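Local coordinates for protein probable zinc protease PqqL (Escherichia coli, PDB 6OFT) that probably acts as a zinc-dependent endopeptidase of the M16 family in the periplasm, this chain being the first half of the whole enzyme, at residues T66-G69 with N70-I73; E74-S78 with M79-F83; A386-L390 with N391-F395; A418-W421 with Q422-R425; L452-E455 with K456-A459. All coordinates share one frame; numbering follows the deposited sequence.

Interaction 1: residues T66-G69 with N70-I73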
loop_
_atom_site.group_PDB
_atom_site.type_symbol
_atom_site.label_atom_id
_atom_site.label_comp_id
_atom_site.label_asym_id
_atom_site.label_seq_id
_atom_site.Cartn_x
_atom_site.Cartn_y
_atom_site.Cartn_z
ATOM N N THR A 66 -31.127 13.697 -0.126
ATOM C CA THR A 66 -31.640 14.229 1.149
ATOM C C THR A 66 -30.796 15.405 1.677
ATOM O O THR A 66 -31.330 16.300 2.340
ATOM C CB THR A 66 -31.793 13.100 2.180
ATOM O OG1 THR A 66 -32.422 11.986 1.549
ATOM C CG2 THR A 66 -32.619 13.515 3.416
ATOM N N TRP A 67 -29.483 15.393 1.391
ATOM C CA TRP A 67 -28.546 16.403 1.874
ATOM C C TRP A 67 -27.860 17.199 0.732
ATOM O O TRP A 67 -26.678 16.976 0.453
ATOM C CB TRP A 67 -27.526 15.759 2.844
ATOM C CG TRP A 67 -28.163 15.078 4.024
ATOM C CD1 TRP A 67 -28.697 15.677 5.127
ATOM C CD2 TRP A 67 -28.383 13.668 4.186
ATOM N NE1 TRP A 67 -29.260 14.730 5.955
ATOM C CE2 TRP A 67 -29.086 13.490 5.400
ATOM C CE3 TRP A 67 -28.095 12.535 3.399
ATOM C CZ2 TRP A 67 -29.469 12.226 5.865
ATOM C CZ3 TRP A 67 -28.477 11.288 3.858
ATOM C CH2 TRP A 67 -29.163 11.140 5.073
ATOM N N PRO A 68 -28.565 18.143 0.058
ATOM C CA PRO A 68 -27.905 18.908 -1.017
ATOM C C PRO A 68 -26.861 19.890 -0.484
ATOM O O PRO A 68 -26.828 20.146 0.714
ATOM C CB PRO A 68 -29.068 19.625 -1.705
ATOM C CG PRO A 68 -30.111 19.756 -0.634
ATOM C CD PRO A 68 -29.977 18.559 0.230
ATOM N N GLY A 69 -26.017 20.409 -1.372
ATOM C CA GLY A 69 -24.968 21.368 -1.030
ATOM C C GLY A 69 -24.062 20.923 0.106
ATOM O O GLY A 69 -23.510 19.823 0.074
ATOM N N ASN A 70 -23.961 21.758 1.142
ATOM C CA ASN A 70 -23.136 21.513 2.325
ATOM C C ASN A 70 -23.853 20.738 3.467
ATOM O O ASN A 70 -23.289 20.602 4.561
ATOM C CB ASN A 70 -22.602 22.855 2.845
ATOM C CG ASN A 70 -21.370 22.717 3.700
ATOM O OD1 ASN A 70 -20.423 22.010 3.354
ATOM N ND2 ASN A 70 -21.367 23.381 4.847
ATOM N N LYS A 71 -25.066 20.214 3.218
ATOM C CA LYS A 71 -25.840 19.541 4.267
ATOM C C LYS A 71 -25.213 18.238 4.802
ATOM O O LYS A 71 -25.441 17.939 5.969
ATOM C CB LYS A 71 -27.304 19.317 3.857
ATOM C CG LYS A 71 -28.108 20.610 3.688
ATOM C CD LYS A 71 -28.511 21.255 5.013
ATOM C CE LYS A 71 -29.221 22.569 4.817
ATOM N NZ LYS A 71 -29.078 23.449 6.008
ATOM N N VAL A 72 -24.421 17.487 4.001
ATOM C CA VAL A 72 -23.758 16.256 4.491
ATOM C C VAL A 72 -22.729 16.634 5.573
ATOM O O VAL A 72 -22.715 16.028 6.649
ATOM C CB VAL A 72 -23.168 15.366 3.339
ATOM C CG1 VAL A 72 -21.950 14.555 3.774
ATOM C CG2 VAL A 72 -24.235 14.438 2.771
ATOM N N ILE A 73 -21.938 17.688 5.300
ATOM C CA ILE A 73 -20.915 18.202 6.211
ATOM C C ILE A 73 -21.544 18.811 7.463
ATOM O O ILE A 73 -21.066 18.544 8.571
ATOM C CB ILE A 73 -19.941 19.156 5.467
ATOM C CG1 ILE A 73 -19.082 18.380 4.407
ATOM C CG2 ILE A 73 -19.085 20.004 6.421
ATOM C CD1 ILE A 73 -18.048 17.288 4.932
HETATM O O HOH W 1 -24.152 17.475 1.215
HETATM O O HOH W 2 -21.952 18.501 2.412
#
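N70 follows G69 directly and sets its CB against the glycine's carbonyl carbon as the chain turns into helix 71-77. It stands at the N-cap position, yet its side chain makes no capping bond; ND2 reaches E74 in a weak hydrogen bond instead, and the side chain lies about 8 Å from that of E134, a predicted zinc ligand. The corner is a type II' turn from P68 to K71. G69 takes positive phi (52°) there, and a side chain on it would collide with N70 N, so glycine suits the site. K71 closes the turn with a hydrogen bond from K71 N to P68 O (3.1 Å, 160° at the hydrogen). The K71 side chain leans back over the loop: CB lies 3.7 Å from W67 CB, and CG is 3.3 Å from P68 O. Its chain then bends at chi2 (-76°), and the ammonium forms a salt bridge with E74. V72 brings apolar contact, one methyl of its beta-branched side chain meeting the first carbon of the tryptophan side chain, V72 CG2 to W67 CB at 3.5 Å, the two crossing at about a right angle. V72 N donates to a water (2.8 Å) that also lies within bonding distance of W67 O and G69 O, so solvent ties helix to loop. I73 N repeats this, donating to a second water at 3.0 Å, which also reaches G69 O. The indole of W67 rests on Q112, A115 and E119 of helix 107-122, V72 touches W120 of the same helix, and I73 turns to F61 and F83 in flanking loops.

Interaction 2: residues E74-S78 with M79-F83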
loop_
_atom_site.group_PDB
_atom_site.type_symbol
_atom_site.label_atom_id
_atom_site.label_comp_id
_atom_site.label_asym_id
_atom_site.label_seq_id
_atom_site.Cartn_x
_atom_site.Cartn_y
_atom_site.Cartn_z
ATOM N N GLU A 74 -22.649 19.556 7.294
ATOM C CA GLU A 74 -23.401 20.166 8.400
ATOM C C GLU A 74 -24.020 19.090 9.284
ATOM O O GLU A 74 -24.106 19.287 10.497
ATOM C CB GLU A 74 -24.495 21.132 7.885
ATOM C CG GLU A 74 -23.950 22.419 7.268
ATOM C CD GLU A 74 -24.933 23.316 6.529
ATOM O OE1 GLU A 74 -26.160 23.166 6.729
ATOM O OE2 GLU A 74 -24.469 24.183 5.751
ATOM N N THR A 75 -24.447 17.951 8.689
ATOM C CA THR A 75 -25.019 16.842 9.461
ATOM C C THR A 75 -23.909 16.193 10.305
ATOM O O THR A 75 -24.120 15.945 11.498
ATOM C CB THR A 75 -25.769 15.849 8.562
ATOM O OG1 THR A 75 -26.799 16.546 7.854
ATOM C CG2 THR A 75 -26.400 14.703 9.354
ATOM N N PHE A 76 -22.734 15.937 9.699
ATOM C CA PHE A 76 -21.602 15.350 10.437
ATOM C C PHE A 76 -21.182 16.292 11.569
ATOM O O PHE A 76 -21.011 15.834 12.689
ATOM C CB PHE A 76 -20.411 15.058 9.510
ATOM C CG PHE A 76 -20.496 13.772 8.724
ATOM C CD1 PHE A 76 -20.651 12.549 9.372
ATOM C CD2 PHE A 76 -20.365 13.776 7.339
ATOM C CE1 PHE A 76 -20.697 11.352 8.644
ATOM C CE2 PHE A 76 -20.416 12.577 6.612
ATOM C CZ PHE A 76 -20.563 11.377 7.272
ATOM N N GLU A 77 -21.056 17.598 11.278
ATOM C CA GLU A 77 -20.692 18.634 12.261
ATOM C C GLU A 77 -21.654 18.680 13.475
ATOM O O GLU A 77 -21.189 18.844 14.599
ATOM C CB GLU A 77 -20.542 20.007 11.593
ATOM C CG GLU A 77 -19.213 20.196 10.860
ATOM C CD GLU A 77 -17.961 20.485 11.679
ATOM O OE1 GLU A 77 -18.081 20.990 12.818
ATOM O OE2 GLU A 77 -16.849 20.221 11.168
ATOM N N SER A 78 -22.976 18.461 13.255
ATOM C CA SER A 78 -24.006 18.435 14.315
ATOM C C SER A 78 -23.866 17.219 15.260
ATOM O O SER A 78 -24.498 17.175 16.317
ATOM C CB SER A 78 -25.411 18.484 13.715
ATOM O OG SER A 78 -25.792 17.225 13.186
ATOM N N MET A 79 -23.049 16.236 14.866
ATOM C CA MET A 79 -22.760 15.025 15.649
ATOM C C MET A 79 -21.310 15.072 16.143
ATOM O O MET A 79 -20.801 14.076 16.654
ATOM C CB MET A 79 -23.008 13.758 14.805
ATOM C CG MET A 79 -24.449 13.633 14.281
ATOM S SD MET A 79 -24.710 12.061 13.425
ATOM C CE MET A 79 -23.811 12.359 11.880
ATOM N N GLY A 80 -20.671 16.236 15.978
ATOM C CA GLY A 80 -19.297 16.503 16.397
ATOM C C GLY A 80 -18.250 15.785 15.574
ATOM O O GLY A 80 -17.146 15.520 16.060
ATOM N N LEU A 81 -18.579 15.477 14.321
ATOM C CA LEU A 81 -17.697 14.760 13.399
ATOM C C LEU A 81 -17.171 15.721 12.333
ATOM O O LEU A 81 -17.950 16.391 11.657
ATOM C CB LEU A 81 -18.434 13.523 12.819
ATOM C CG LEU A 81 -19.005 12.565 13.888
ATOM C CD1 LEU A 81 -19.954 11.508 13.270
ATOM C CD2 LEU A 81 -17.884 11.867 14.684
ATOM N N ARG A 82 -15.849 15.851 12.263
ATOM C CA ARG A 82 -15.182 16.827 11.414
ATOM C C ARG A 82 -14.428 16.210 10.260
ATOM O O ARG A 82 -13.708 15.239 10.445
ATOM C CB ARG A 82 -14.244 17.700 12.278
ATOM C CG ARG A 82 -13.571 18.853 11.535
ATOM C CD ARG A 82 -13.275 19.989 12.480
ATOM N NE ARG A 82 -14.483 20.759 12.788
ATOM C CZ ARG A 82 -14.551 21.707 13.717
ATOM N NH1 ARG A 82 -13.482 22.013 14.442
ATOM N NH2 ARG A 82 -15.685 22.358 13.926
ATOM N N PHE A 83 -14.594 16.798 9.067
ATOM C CA PHE A 83 -13.897 16.381 7.854
ATOM C C PHE A 83 -12.394 16.603 8.069
ATOM O O PHE A 83 -11.982 17.654 8.584
ATOM C CB PHE A 83 -14.413 17.171 6.631
ATOM C CG PHE A 83 -13.781 16.709 5.338
ATOM C CD1 PHE A 83 -14.198 15.531 4.722
ATOM C CD2 PHE A 83 -12.728 17.414 4.773
ATOM C CE1 PHE A 83 -13.583 15.075 3.552
ATOM C CE2 PHE A 83 -12.123 16.967 3.596
ATOM C CZ PHE A 83 -12.550 15.795 2.997
HETATM O O HOH W 3 -16.231 19.079 8.841
#
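E77 and R82 face each other across the Schellman motif that ends helix 71-77, made by L81 N to F76 O and G80 N to E77 O, with G80 at positive phi as its C-prime residue. Carboxylate and guanidinium are nearly coplanar, 25° apart, and the arginine grips side-on: R82 NE meets the syn lone pair of E77 OE2 at 2.9 Å, almost straight (177°), while R82 NH2 gives to E77 OE1 at 3.0 Å. A bend at chi2 (-77°) swings the glutamate toward the loop, where OE2 also accepts a hydrogen bond from a water that accepts from F83 N. With an alanine here, R82 would probably lose both bonds and be set free to turn.

On the buried side, F76 presents one edge carbon to two apolar side chains: F76 CD1 lies 4.0 Å from M79 CE, which comes in obliquely, and 4.1 Å from L81 CD1, near the ring plane. V87 of strand 87-91 touches both F76 and L81, while V100 and L102 of strand 96-103 touch F76 and L81 respectively. F76 O accepts from M79 N and L81 N, each 3.0 Å away, from opposite faces of the carbonyl plane.

Interaction 3: residues A386-L390 with N391-F395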
loop_
_atom_site.group_PDB
_atom_site.type_symbol
_atom_site.label_atom_id
_atom_site.label_comp_id
_atom_site.label_asym_id
_atom_site.label_seq_id
_atom_site.Cartn_x
_atom_site.Cartn_y
_atom_site.Cartn_z
ATOM N N ALA A 386 -9.250 -3.868 5.199
ATOM C CA ALA A 386 -9.574 -3.230 3.906
ATOM C C ALA A 386 -8.666 -3.793 2.794
ATOM O O ALA A 386 -9.130 -4.057 1.687
ATOM C CB ALA A 386 -9.417 -1.714 4.007
ATOM N N SER A 387 -7.381 -4.004 3.115
ATOM C CA SER A 387 -6.388 -4.568 2.203
ATOM C C SER A 387 -6.741 -6.015 1.830
ATOM O O SER A 387 -6.633 -6.390 0.666
ATOM C CB SER A 387 -5.005 -4.519 2.851
ATOM O OG SER A 387 -4.010 -4.735 1.869
ATOM N N SER A 388 -7.172 -6.834 2.818
ATOM C CA SER A 388 -7.577 -8.228 2.568
ATOM C C SER A 388 -8.780 -8.255 1.643
ATOM O O SER A 388 -8.845 -9.069 0.716
ATOM C CB SER A 388 -7.911 -8.936 3.883
ATOM O OG SER A 388 -6.793 -8.853 4.742
ATOM N N SER A 389 -9.708 -7.332 1.869
ATOM C CA SER A 389 -10.916 -7.171 1.061
ATOM C C SER A 389 -10.582 -6.782 -0.385
ATOM O O SER A 389 -11.142 -7.360 -1.333
ATOM C CB SER A 389 -11.830 -6.124 1.687
ATOM O OG SER A 389 -13.011 -5.980 0.918
ATOM N N LEU A 390 -9.667 -5.818 -0.555
ATOM C CA LEU A 390 -9.262 -5.361 -1.885
ATOM C C LEU A 390 -8.582 -6.487 -2.704
ATOM O O LEU A 390 -8.863 -6.654 -3.895
ATOM C CB LEU A 390 -8.330 -4.152 -1.736
ATOM C CG LEU A 390 -7.756 -3.565 -3.026
ATOM C CD1 LEU A 390 -8.761 -2.674 -3.712
ATOM C CD2 LEU A 390 -6.460 -2.805 -2.755
ATOM N N ASN A 391 -7.703 -7.254 -2.050
ATOM C CA ASN A 391 -6.913 -8.297 -2.699
ATOM C C ASN A 391 -7.553 -9.660 -2.739
ATOM O O ASN A 391 -6.967 -10.560 -3.339
ATOM C CB ASN A 391 -5.534 -8.384 -2.046
ATOM C CG ASN A 391 -4.714 -7.149 -2.295
ATOM O OD1 ASN A 391 -4.477 -6.344 -1.394
ATOM N ND2 ASN A 391 -4.280 -6.966 -3.528
ATOM N N ASN A 392 -8.741 -9.819 -2.101
ATOM C CA ASN A 392 -9.488 -11.078 -1.972
ATOM C C ASN A 392 -8.586 -12.174 -1.358
ATOM O O ASN A 392 -8.479 -13.295 -1.860
ATOM C CB ASN A 392 -10.150 -11.483 -3.311
ATOM C CG ASN A 392 -11.182 -12.585 -3.198
ATOM O OD1 ASN A 392 -11.975 -12.656 -2.245
ATOM N ND2 ASN A 392 -11.196 -13.473 -4.182
ATOM N N THR A 393 -7.875 -11.793 -0.286
ATOM C CA THR A 393 -6.956 -12.677 0.418
ATOM C C THR A 393 -7.482 -12.853 1.821
ATOM O O THR A 393 -8.012 -11.895 2.386
ATOM C CB THR A 393 -5.513 -12.144 0.426
ATOM O OG1 THR A 393 -5.486 -10.860 1.044
ATOM C CG2 THR A 393 -4.875 -12.111 -0.962
ATOM N N PRO A 394 -7.351 -14.058 2.406
ATOM C CA PRO A 394 -7.890 -14.274 3.762
ATOM C C PRO A 394 -7.238 -13.386 4.816
ATOM O O PRO A 394 -6.025 -13.209 4.805
ATOM C CB PRO A 394 -7.635 -15.766 4.023
ATOM C CG PRO A 394 -7.419 -16.374 2.661
ATOM C CD PRO A 394 -6.783 -15.303 1.840
ATOM N N PHE A 395 -8.057 -12.788 5.691
ATOM C CA PHE A 395 -7.581 -11.938 6.787
ATOM C C PHE A 395 -7.247 -12.855 7.961
ATOM O O PHE A 395 -8.148 -13.316 8.663
ATOM C CB PHE A 395 -8.655 -10.915 7.162
ATOM C CG PHE A 395 -8.381 -10.032 8.356
ATOM C CD1 PHE A 395 -7.533 -8.931 8.248
ATOM C CD2 PHE A 395 -9.051 -10.236 9.559
ATOM C CE1 PHE A 395 -7.342 -8.065 9.331
ATOM C CE2 PHE A 395 -8.866 -9.365 10.639
ATOM C CZ PHE A 395 -8.016 -8.284 10.517
#
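S388 touches the returning chain along its whole short side chain. Its CB lies 3.3 Å from T393 O, and its OG sits at the edge of the F395 ring, in the ring plane, 3.6 Å from F395 CD1. With CG of the phenylalanine anti to the backbone nitrogen (chi1 175°), the ring reaches back beside the helix, and a side chain as small as serine lets it come close. S388 OG is hydrogen-bonded to R384 O, a turn earlier.

N391 covers the other large share. Its backbone keeps the helical pattern, N391 N bonding to S387 O at 3.0 Å, and its side chain folds over the same carbonyl, with N391 CB 3.5 Å from S387 O; beyond, it touches Q267. An alanine in its place would probably open a gap above S387 and lose the touch with Q267.

At N392 the chain leaves helical geometry with positive phi (54°), a conformation that asparagine tolerates better than most residues. The path then reverses, and T393 N reaches back five residues to a lone pair of S388 O, in the carbonyl plane, at 3.1 Å.

L390, the third contributor, lies next to N391 and sends its side chain to Q37, D94 and E95. Helix 378-391 lies on the six-stranded sheet, A386 on W35 and I202, S389 on T200 with its hydroxyl bound to Q37, while F395 packs back on L381, R384 and L385 and its backbone pairs with D6.

Interaction 4: residues A418-W421 with Q422-R425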
loop_
_atom_site.group_PDB
_atom_site.type_symbol
_atom_site.label_atom_id
_atom_site.label_comp_id
_atom_site.label_asym_id
_atom_site.label_seq_id
_atom_site.Cartn_x
_atom_site.Cartn_y
_atom_site.Cartn_z
ATOM N N ALA A 418 18.988 -19.409 -0.919
ATOM C CA ALA A 418 20.129 -19.255 -1.835
ATOM C C ALA A 418 19.616 -19.376 -3.259
ATOM O O ALA A 418 20.062 -18.630 -4.129
ATOM C CB ALA A 418 21.200 -20.308 -1.555
ATOM N N GLU A 419 18.628 -20.268 -3.481
ATOM C CA GLU A 419 17.975 -20.459 -4.774
ATOM C C GLU A 419 17.228 -19.197 -5.196
ATOM O O GLU A 419 17.398 -18.742 -6.334
ATOM C CB GLU A 419 17.007 -21.642 -4.724
ATOM C CG GLU A 419 16.684 -22.197 -6.100
ATOM C CD GLU A 419 15.306 -22.809 -6.214
ATOM O OE1 GLU A 419 14.926 -23.610 -5.329
ATOM O OE2 GLU A 419 14.605 -22.488 -7.200
ATOM N N LYS A 420 16.429 -18.624 -4.270
ATOM C CA LYS A 420 15.642 -17.416 -4.480
ATOM C C LYS A 420 16.520 -16.189 -4.705
ATOM O O LYS A 420 16.182 -15.339 -5.549
ATOM C CB LYS A 420 14.682 -17.182 -3.308
ATOM C CG LYS A 420 13.306 -17.767 -3.534
ATOM C CD LYS A 420 12.236 -16.683 -3.485
ATOM C CE LYS A 420 10.838 -17.200 -3.232
ATOM N NZ LYS A 420 10.436 -18.281 -4.177
ATOM N N TRP A 421 17.643 -16.092 -3.955
ATOM C CA TRP A 421 18.616 -15.014 -4.116
ATOM C C TRP A 421 19.263 -15.078 -5.510
ATOM O O TRP A 421 19.370 -14.048 -6.185
ATOM C CB TRP A 421 19.698 -15.063 -3.042
ATOM C CG TRP A 421 20.666 -13.920 -3.161
ATOM C CD1 TRP A 421 21.889 -13.935 -3.772
ATOM C CD2 TRP A 421 20.460 -12.580 -2.700
ATOM N NE1 TRP A 421 22.472 -12.695 -3.688
ATOM C CE2 TRP A 421 21.611 -11.836 -3.050
ATOM C CE3 TRP A 421 19.453 -11.955 -1.936
ATOM C CZ2 TRP A 421 21.773 -10.492 -2.685
ATOM C CZ3 TRP A 421 19.596 -10.613 -1.616
ATOM C CH2 TRP A 421 20.744 -9.895 -1.994
ATOM N N GLN A 422 19.692 -16.277 -5.942
ATOM C CA GLN A 422 20.282 -16.438 -7.270
ATOM C C GLN A 422 19.289 -16.067 -8.377
ATOM O O GLN A 422 19.688 -15.444 -9.363
ATOM C CB GLN A 422 20.857 -17.841 -7.474
ATOM C CG GLN A 422 21.957 -17.860 -8.531
ATOM C CD GLN A 422 22.235 -19.242 -9.052
ATOM O OE1 GLN A 422 21.650 -19.676 -10.042
ATOM N NE2 GLN A 422 23.138 -19.957 -8.403
ATOM N N GLN A 423 18.000 -16.410 -8.205
ATOM C CA GLN A 423 16.944 -16.062 -9.169
ATOM C C GLN A 423 16.720 -14.546 -9.249
ATOM O O GLN A 423 16.616 -14.001 -10.353
ATOM C CB GLN A 423 15.640 -16.778 -8.827
ATOM C CG GLN A 423 15.666 -18.259 -9.188
ATOM C CD GLN A 423 14.542 -19.030 -8.539
ATOM O OE1 GLN A 423 13.908 -18.572 -7.582
ATOM N NE2 GLN A 423 14.282 -20.232 -9.043
ATOM N N LEU A 424 16.682 -13.902 -8.093
ATOM C CA LEU A 424 16.491 -12.436 -7.986
ATOM C C LEU A 424 17.675 -11.731 -8.643
ATOM O O LEU A 424 17.447 -10.828 -9.373
ATOM C CB LEU A 424 16.387 -12.014 -6.524
ATOM C CG LEU A 424 16.329 -10.513 -6.271
ATOM C CD1 LEU A 424 15.052 -9.917 -6.812
ATOM C CD2 LEU A 424 16.468 -10.193 -4.805
ATOM N N ARG A 425 18.866 -12.216 -8.436
ATOM C CA ARG A 425 20.089 -11.581 -8.974
ATOM C C ARG A 425 20.210 -11.778 -10.498
ATOM O O ARG A 425 20.964 -11.052 -11.094
ATOM C CB ARG A 425 21.307 -12.057 -8.178
ATOM C CG ARG A 425 21.316 -11.622 -6.723
ATOM C CD ARG A 425 21.633 -10.153 -6.585
ATOM N NE ARG A 425 23.058 -9.932 -6.632
ATOM C CZ ARG A 425 23.635 -8.782 -6.915
ATOM N NH1 ARG A 425 22.913 -7.713 -7.171
ATOM N NH2 ARG A 425 24.937 -8.705 -6.937
#
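The indole of W421 carries the aliphatic part of R425 on one face. R425 CG stands 3.7 Å from the centroid of the five-membered ring, 24° off the ring normal, a CH-pi contact whose closest approach is to W421 NE1 at 3.4 Å. The two side chains run side by side in the same direction, the guanidinium plane turned 39° from the ring. Elsewhere F322 meets the indole with its ring steeply inclined, and L424 CD2 comes obliquely to W421 CZ3 at 4.5 Å.

The torsions explain the overlap. W421 has CG anti to the backbone N (chi1 -177°), whereas R425 has CG anti to the carbonyl carbon, beside the backbone N, and bends at chi2 and chi3, which lays its methylenes over the ring before the guanidinium goes on to its acid partner. Both polar ends then converge on one residue: W421 NE1 bonds to D346 OD1 and R425 NH2 forms a salt bridge with D346 OD2, while R425 NH1 binds Y261 OH. Tryptophan fits because it offers a broad apolar face and a donor at its rim, arginine because its long chain can cover that face and still reach the acid.

The backbone link beneath is R425 N to W421 O, 2.9 Å. On the outer side E419 OE2 and Q423 NE2 are 2.9 Å apart, their flat groups steeply turned against each other. This is an i to i+4 aromatic-arginine pair on an alpha-helix, here sharing an aspartate of helix 331-348.

Interaction 5: residues L452-E455 with K456-A459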
loop_
_atom_site.group_PDB
_atom_site.type_symbol
_atom_site.label_atom_id
_atom_site.label_comp_id
_atom_site.label_asym_id
_atom_site.label_seq_id
_atom_site.Cartn_x
_atom_site.Cartn_y
_atom_site.Cartn_z
ATOM N N LEU A 452 28.927 -0.532 -12.792
ATOM C CA LEU A 452 29.133 -1.919 -13.280
ATOM C C LEU A 452 30.605 -2.325 -13.167
ATOM O O LEU A 452 30.816 -3.490 -12.975
ATOM C CB LEU A 452 28.570 -2.078 -14.688
ATOM C CG LEU A 452 27.068 -1.858 -14.834
ATOM C CD1 LEU A 452 26.568 -2.424 -16.135
ATOM C CD2 LEU A 452 26.292 -2.450 -13.670
ATOM N N ALA A 453 31.568 -1.409 -13.258
ATOM C CA ALA A 453 32.979 -1.792 -13.083
ATOM C C ALA A 453 33.210 -2.154 -11.611
ATOM O O ALA A 453 34.010 -3.043 -11.309
ATOM C CB ALA A 453 33.905 -0.654 -13.498
ATOM N N LEU A 454 32.490 -1.477 -10.700
ATOM C CA LEU A 454 32.558 -1.747 -9.271
ATOM C C LEU A 454 31.908 -3.101 -8.970
ATOM O O LEU A 454 32.432 -3.862 -8.161
ATOM C CB LEU A 454 31.909 -0.605 -8.473
ATOM C CG LEU A 454 32.198 -0.575 -6.963
ATOM C CD1 LEU A 454 33.721 -0.387 -6.667
ATOM C CD2 LEU A 454 31.355 0.495 -6.270
ATOM N N GLU A 455 30.862 -3.438 -9.678
ATOM C CA GLU A 455 30.183 -4.742 -9.513
ATOM C C GLU A 455 31.127 -5.847 -9.998
ATOM O O GLU A 455 31.281 -6.814 -9.298
ATOM C CB GLU A 455 28.866 -4.739 -10.286
ATOM C CG GLU A 455 28.019 -5.973 -10.096
ATOM C CD GLU A 455 26.765 -5.963 -10.943
ATOM O OE1 GLU A 455 26.828 -6.379 -12.068
ATOM O OE2 GLU A 455 25.768 -5.496 -10.490
ATOM N N LYS A 456 31.754 -5.679 -11.133
ATOM C CA LYS A 456 32.677 -6.682 -11.683
ATOM C C LYS A 456 33.871 -6.893 -10.733
ATOM O O LYS A 456 34.299 -8.029 -10.524
ATOM C CB LYS A 456 33.156 -6.248 -13.085
ATOM C CG LYS A 456 34.005 -7.301 -13.801
ATOM C CD LYS A 456 34.819 -6.692 -14.931
ATOM C CE LYS A 456 35.531 -7.765 -15.717
ATOM N NZ LYS A 456 36.557 -7.194 -16.630
ATOM N N GLU A 457 34.412 -5.793 -10.182
ATOM C CA GLU A 457 35.515 -5.789 -9.215
ATOM C C GLU A 457 35.141 -6.695 -8.024
ATOM O O GLU A 457 35.907 -7.598 -7.694
ATOM C CB GLU A 457 35.765 -4.347 -8.731
ATOM C CG GLU A 457 36.914 -4.167 -7.756
ATOM C CD GLU A 457 37.082 -2.735 -7.280
ATOM O OE1 GLU A 457 37.379 -1.858 -8.124
ATOM O OE2 GLU A 457 36.918 -2.489 -6.063
ATOM N N TYR A 458 33.952 -6.470 -7.424
ATOM C CA TYR A 458 33.452 -7.254 -6.292
ATOM C C TYR A 458 33.105 -8.702 -6.663
ATOM O O TYR A 458 33.400 -9.603 -5.875
ATOM C CB TYR A 458 32.284 -6.552 -5.590
ATOM C CG TYR A 458 32.755 -5.484 -4.627
ATOM C CD1 TYR A 458 33.290 -5.823 -3.385
ATOM C CD2 TYR A 458 32.682 -4.134 -4.959
ATOM C CE1 TYR A 458 33.736 -4.846 -2.498
ATOM C CE2 TYR A 458 33.131 -3.147 -4.081
ATOM C CZ TYR A 458 33.655 -3.508 -2.848
ATOM O OH TYR A 458 34.095 -2.545 -1.968
ATOM N N ALA A 459 32.549 -8.930 -7.873
ATOM C CA ALA A 459 32.192 -10.266 -8.357
ATOM C C ALA A 459 33.407 -11.186 -8.523
ATOM O O ALA A 459 33.272 -12.401 -8.356
ATOM C CB ALA A 459 31.440 -10.169 -9.671
#
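L454 and Y458, an i to i+4 leucine-tyrosine pair on the inward side of the helix, lie side by side and point the same way. The leucine has CG anti to the backbone nitrogen (chi1 -166°) with chi2 near 62°, which puts its branch beside the tyrosine ring: L454 CD1 is 3.8 Å from Y458 CE2, and L454 CG meets the ring edge in its plane, 4.0 Å from the same carbon. Y458 instead sets CG anti to the carbonyl carbon (chi1 -81°); this first torsion places the ring beside the backbone N and tips it back along the preceding turn, Y458 CD2 coming within 3.2 Å of L454 O. That carbonyl also accepts the helical bond from Y458 N, 3.1 Å long. Leucine suits the buried site, and tyrosine pairs an apolar ring edge with a hydroxyl, Y458 OH being hydrogen-bonded to N336 OD1.

E457 goes outward as an extended chain, yet E457 OE2 lies 3.9 Å from L454 CD1. K456 is extended throughout and heads away, as suits a long charged side chain on an exposed face. A459 adds a methyl, CB 3.4 Å from E455 O, the oxygen its own N bonds to at 2.8 Å. E455 OE2 is hydrogen-bonded to a glycerol, probably from the crystallisation liquor.

Helix 448-459 leans on helix 331-348 through L454 on N336, E455 on M339 and Y458 on M339 and A340, while L452 and E455 also touch W432 of strand 430-436.

Interactions 1 and 2 flank the same short helix, 71-77: the first starts it and the second ends it, and they meet where W67 CD1 lies 3.4 Å from T75 OG1. Interaction 1 is a surface corner tied by waters, whereas interaction 2 adds a salt bridge outside and apolar side chains inside. Interaction 3 lies closest to the chain's centre, partly buried, built largely of serine, asparagine and backbone bonds. Interactions 4 and 5 lie on the opposite side of that centre from interactions 1 and 2; both lie on helices that pack on helix 331-348, interaction 4, partly buried with charges paired, also touching helix 271-296 and strand 256-264, and interaction 5 at the surface.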